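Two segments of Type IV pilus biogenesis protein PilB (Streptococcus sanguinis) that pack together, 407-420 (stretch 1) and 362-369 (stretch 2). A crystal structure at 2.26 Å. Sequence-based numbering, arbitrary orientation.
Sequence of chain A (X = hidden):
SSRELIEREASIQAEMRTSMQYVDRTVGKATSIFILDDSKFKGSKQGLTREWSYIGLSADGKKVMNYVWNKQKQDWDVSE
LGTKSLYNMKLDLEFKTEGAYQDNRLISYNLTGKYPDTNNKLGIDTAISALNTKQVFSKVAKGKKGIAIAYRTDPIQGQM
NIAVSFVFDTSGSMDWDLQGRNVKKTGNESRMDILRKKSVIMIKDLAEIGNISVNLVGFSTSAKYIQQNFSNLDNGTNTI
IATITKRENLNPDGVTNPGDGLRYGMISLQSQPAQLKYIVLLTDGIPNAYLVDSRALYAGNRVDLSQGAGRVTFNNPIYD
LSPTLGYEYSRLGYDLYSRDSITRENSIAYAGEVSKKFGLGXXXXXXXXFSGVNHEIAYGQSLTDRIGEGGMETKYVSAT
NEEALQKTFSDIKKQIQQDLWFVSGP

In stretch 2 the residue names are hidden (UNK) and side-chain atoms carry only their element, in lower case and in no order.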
# COMPACT_ATOMS: atom_id res chain seq x y z
N LYS A 407 7.71 11.40 7.05
CA LYS A 407 7.87 9.97 7.29
C LYS A 407 6.64 9.18 6.81
O LYS A 407 6.79 8.12 6.19
CB LYS A 407 8.14 9.70 8.78
CG LYS A 407 8.38 8.22 9.07
CD LYS A 407 8.13 7.87 10.53
CE LYS A 407 8.82 6.56 10.93
NZ LYS A 407 8.94 6.37 12.42
N THR A 408 5.43 9.68 7.10
CA THR A 408 4.21 9.01 6.64
C THR A 408 4.18 8.91 5.12
O THR A 408 3.84 7.86 4.56
CB THR A 408 2.97 9.74 7.14
OG1 THR A 408 2.97 9.79 8.57
CG2 THR A 408 1.71 9.03 6.66
N PHE A 409 4.55 10.00 4.43
CA PHE A 409 4.62 9.94 2.97
C PHE A 409 5.63 8.88 2.51
O PHE A 409 5.31 8.04 1.66
CB PHE A 409 4.95 11.32 2.42
CG PHE A 409 3.74 12.21 2.24
CD1 PHE A 409 2.48 11.64 1.99
CD2 PHE A 409 3.84 13.59 2.31
CE1 PHE A 409 1.36 12.45 1.82
CE2 PHE A 409 2.73 14.39 2.14
CZ PHE A 409 1.48 13.82 1.89
N SER A 410 6.82 8.87 3.11
CA SER A 410 7.85 7.90 2.71
C SER A 410 7.37 6.47 2.95
O SER A 410 7.55 5.59 2.11
CB SER A 410 9.15 8.17 3.47
OG SER A 410 9.86 6.96 3.72
N ASP A 411 6.77 6.22 4.11
CA ASP A 411 6.24 4.90 4.40
C ASP A 411 5.18 4.48 3.38
O ASP A 411 5.11 3.31 3.00
CB ASP A 411 5.66 4.87 5.82
CG ASP A 411 6.74 4.97 6.91
OD1 ASP A 411 7.89 4.53 6.66
OD2 ASP A 411 6.45 5.48 8.02
N ILE A 412 4.35 5.43 2.92
CA ILE A 412 3.32 5.08 1.95
C ILE A 412 3.96 4.69 0.62
O ILE A 412 3.58 3.70 -0.00
CB ILE A 412 2.30 6.22 1.79
CG1 ILE A 412 1.45 6.37 3.06
CG2 ILE A 412 1.38 5.99 0.59
CD1 ILE A 412 0.63 7.63 3.10
N LYS A 413 4.98 5.45 0.19
CA LYS A 413 5.77 5.06 -0.97
C LYS A 413 6.35 3.66 -0.79
O LYS A 413 6.18 2.79 -1.66
CB LYS A 413 6.89 6.07 -1.21
CG LYS A 413 7.78 5.78 -2.43
CD LYS A 413 9.09 5.06 -2.06
CE LYS A 413 9.95 4.80 -3.28
NZ LYS A 413 10.87 3.64 -3.05
N LYS A 414 7.03 3.42 0.33
CA LYS A 414 7.62 2.10 0.57
C LYS A 414 6.58 0.99 0.47
O LYS A 414 6.87 -0.11 -0.02
CB LYS A 414 8.30 2.07 1.94
CG LYS A 414 9.66 2.77 2.04
CD LYS A 414 10.18 2.69 3.48
CE LYS A 414 11.66 3.04 3.59
NZ LYS A 414 11.93 4.50 3.79
N GLN A 415 5.36 1.26 0.93
CA GLN A 415 4.34 0.21 0.94
C GLN A 415 3.74 -0.02 -0.45
O GLN A 415 3.33 -1.14 -0.76
CB GLN A 415 3.25 0.56 1.95
CG GLN A 415 2.13 -0.45 2.01
CD GLN A 415 2.59 -1.79 2.57
OE1 GLN A 415 2.88 -1.91 3.77
NE2 GLN A 415 2.63 -2.82 1.71
N ILE A 416 3.68 1.01 -1.29
CA ILE A 416 3.20 0.82 -2.65
C ILE A 416 4.23 0.04 -3.45
O ILE A 416 3.90 -0.93 -4.15
CB ILE A 416 2.88 2.17 -3.32
CG1 ILE A 416 1.63 2.81 -2.69
CG2 ILE A 416 2.71 1.99 -4.84
CD1 ILE A 416 1.57 4.31 -2.94
N GLN A 417 5.50 0.45 -3.33
CA GLN A 417 6.60 -0.31 -3.91
C GLN A 417 6.51 -1.79 -3.56
O GLN A 417 6.75 -2.65 -4.41
CB GLN A 417 7.93 0.28 -3.44
CG GLN A 417 9.15 -0.48 -3.93
CD GLN A 417 9.41 -0.26 -5.41
OE1 GLN A 417 10.10 0.69 -5.81
NE2 GLN A 417 8.84 -1.13 -6.25
N GLN A 418 6.11 -2.11 -2.33
CA GLN A 418 6.06 -3.50 -1.91
C GLN A 418 4.81 -4.24 -2.40
O GLN A 418 4.88 -5.44 -2.66
CB GLN A 418 6.15 -3.58 -0.39
CG GLN A 418 7.61 -3.62 0.09
CD GLN A 418 7.87 -4.76 1.08
OE1 GLN A 418 6.94 -5.49 1.47
NE2 GLN A 418 9.13 -4.93 1.45
N ASP A 419 3.67 -3.56 -2.51
CA ASP A 419 2.54 -4.16 -3.23
C ASP A 419 2.93 -4.47 -4.66
O ASP A 419 2.61 -5.55 -5.18
CB ASP A 419 1.33 -3.22 -3.22
CG ASP A 419 0.80 -2.96 -1.82
OD1 ASP A 419 0.96 -3.83 -0.92
OD2 ASP A 419 0.20 -1.88 -1.63
N LEU A 420 3.63 -3.54 -5.32
CA LEU A 420 4.08 -3.75 -6.69
C LEU A 420 4.96 -4.98 -6.81
O LEU A 420 4.72 -5.86 -7.65
CB LEU A 420 4.83 -2.50 -7.17
CG LEU A 420 5.22 -2.53 -8.65
CD1 LEU A 420 3.97 -2.59 -9.53
CD2 LEU A 420 6.05 -1.33 -8.99
N UNK A 362 -10.09 -0.61 -5.71
CA UNK A 362 -9.06 0.17 -5.04
C UNK A 362 -8.28 -0.72 -4.07
O UNK A 362 -8.87 -1.48 -3.29
c UNK A 362 -9.68 1.39 -4.34
c UNK A 362 -10.10 2.39 -5.41
c UNK A 362 -10.96 3.47 -4.88
c UNK A 362 -8.69 2.05 -3.37
N UNK A 363 -6.95 -0.64 -4.15
CA UNK A 363 -6.11 -1.50 -3.33
C UNK A 363 -6.10 -1.05 -1.87
O UNK A 363 -6.29 -1.86 -0.97
c UNK A 363 -3.94 -3.67 -2.90
c UNK A 363 -2.64 -4.43 -2.60
c UNK A 363 -3.67 -2.19 -3.01
c UNK A 363 -4.69 -1.52 -3.90
n UNK A 363 -2.91 -5.62 -1.76
N UNK A 364 -5.90 0.24 -1.62
CA UNK A 364 -5.81 0.69 -0.24
C UNK A 364 -6.15 2.18 -0.18
O UNK A 364 -5.84 2.93 -1.11
c UNK A 364 -4.40 0.44 0.35
c UNK A 364 -1.54 -1.16 1.16
n UNK A 364 -0.85 -0.32 0.40
c UNK A 364 -2.67 0.74 2.24
n UNK A 364 -1.39 -2.46 1.01
c UNK A 364 -4.10 1.08 1.73
n UNK A 364 -2.40 -0.68 2.05
N UNK A 365 -6.81 2.57 0.90
CA UNK A 365 -6.98 3.98 1.25
C UNK A 365 -6.11 4.29 2.46
O UNK A 365 -6.30 3.72 3.54
c UNK A 365 -8.45 4.34 1.54
c UNK A 365 -9.36 3.97 0.35
c UNK A 365 -8.56 5.84 1.90
N UNK A 366 -5.17 5.22 2.28
CA UNK A 366 -4.38 5.78 3.36
C UNK A 366 -5.01 7.09 3.80
O UNK A 366 -5.28 7.96 2.97
c UNK A 366 -2.92 6.02 2.93
o UNK A 366 -1.47 4.31 3.79
c UNK A 366 -2.11 4.73 2.82
n UNK A 366 -2.11 4.11 1.65
N UNK A 367 -5.26 7.22 5.10
CA UNK A 367 -5.76 8.45 5.69
C UNK A 367 -4.70 9.02 6.63
O UNK A 367 -4.18 8.30 7.50
c UNK A 367 -7.08 8.22 6.43
c UNK A 367 -7.65 9.54 6.95
c UNK A 367 -8.05 7.54 5.49
N UNK A 368 -4.41 10.30 6.47
CA UNK A 368 -3.43 11.00 7.27
C UNK A 368 -4.15 12.09 8.04
O UNK A 368 -4.63 13.06 7.44
c UNK A 368 -2.31 11.59 6.41
c UNK A 368 -1.63 10.50 5.58
c UNK A 368 -1.29 12.31 7.28
c UNK A 368 -0.76 11.09 4.48
N UNK A 369 -4.22 11.93 9.37
CA UNK A 369 -4.53 13.03 10.27
C UNK A 369 -3.33 13.95 10.47
O UNK A 369 -2.31 13.57 11.05

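Position 362 carries four carbons, forked at the first, with one arm two carbons long. That is the branching of isoleucine, and Ile-362 lies out of reach of the helix, so the contact owes it nothing.

At position 363, four carbons run in a row and end in a nitrogen, and the chain comes near the carboxylate of Asp-419. This is lysine. Its CA-to-CB bond points toward the helix, and Lys-363 brings CE to 3.8 Å from Asp-419 CG. Its NZ stops 4.3 Å from Asp-419 OD1: opposite charges near each other, but beyond a salt bridge.

Position 364 has three carbons, a nitrogen, then a carbon bearing two more nitrogens. Its end meets the carboxylate of Asp-419 and the side chain of Gln-415. Such a guanidinium belongs to arginine, and its CA-to-CB bond points toward the helix. Arg-364 NH1 donates to Asp-419 OD2 at 2.8 Å, the short member of a salt bridge; two weak bonds from NH2 add to it, at 3.1 Å to Asp-419 OD2 and 3.3 Å to Asp-419 OD1. The carboxylate oxygen OD2 sits near the guanidinium plane, where the N-H bonds point, leaving a face free for Gln-415, whose CG lies 3.4 Å from Arg-364 NH1.

Position 365 shows one carbon carrying two more, the fork of valine. Val-365 is buried but touches nothing on the helix.

Position 366 has two carbons, the second holding one oxygen and one nitrogen, and the oxygen lies by Ile-412 CG1. An amide on so short a stem is asparagine. The CA-to-CB bond of Asn-366 points toward the helix, and its OD1 packs 3.6 Å from Ile-412 CG1, a contact without a hydrogen bond.

Position 367 repeats the three-carbon fork, so it is valine; the CB of Val-367 points away from the helix.

Position 368 again has four carbons forked at the first, with one longer arm, and it meets three helix residues. This is isoleucine. Ile-368 CD1 lies 3.7 Å from Phe-409 CE1 and 4.0 Å from Ile-412 CD1, while its CG1 is 3.8 Å from Thr-408 CG2.

Position 369 has no side-chain atoms: Gly-369, with no contact here.

The rule is alternation. Along the strand, 364, 366 and 368 face a helix running nearly antiparallel, at 172°, so the strand's later residues meet the helix's earlier ones. Thr-408, Ile-412, Gln-415 and Asp-419, spaced three or four apart, form the answering stripe. One end is apolar around Ile-368; the other is charged around Arg-364. Gln-415 NE2 also donates to Asp-419 OD1 at 3.3 Å, a bond inside the helix.

Stretch 2, residues 362-369: IKRVNVIG
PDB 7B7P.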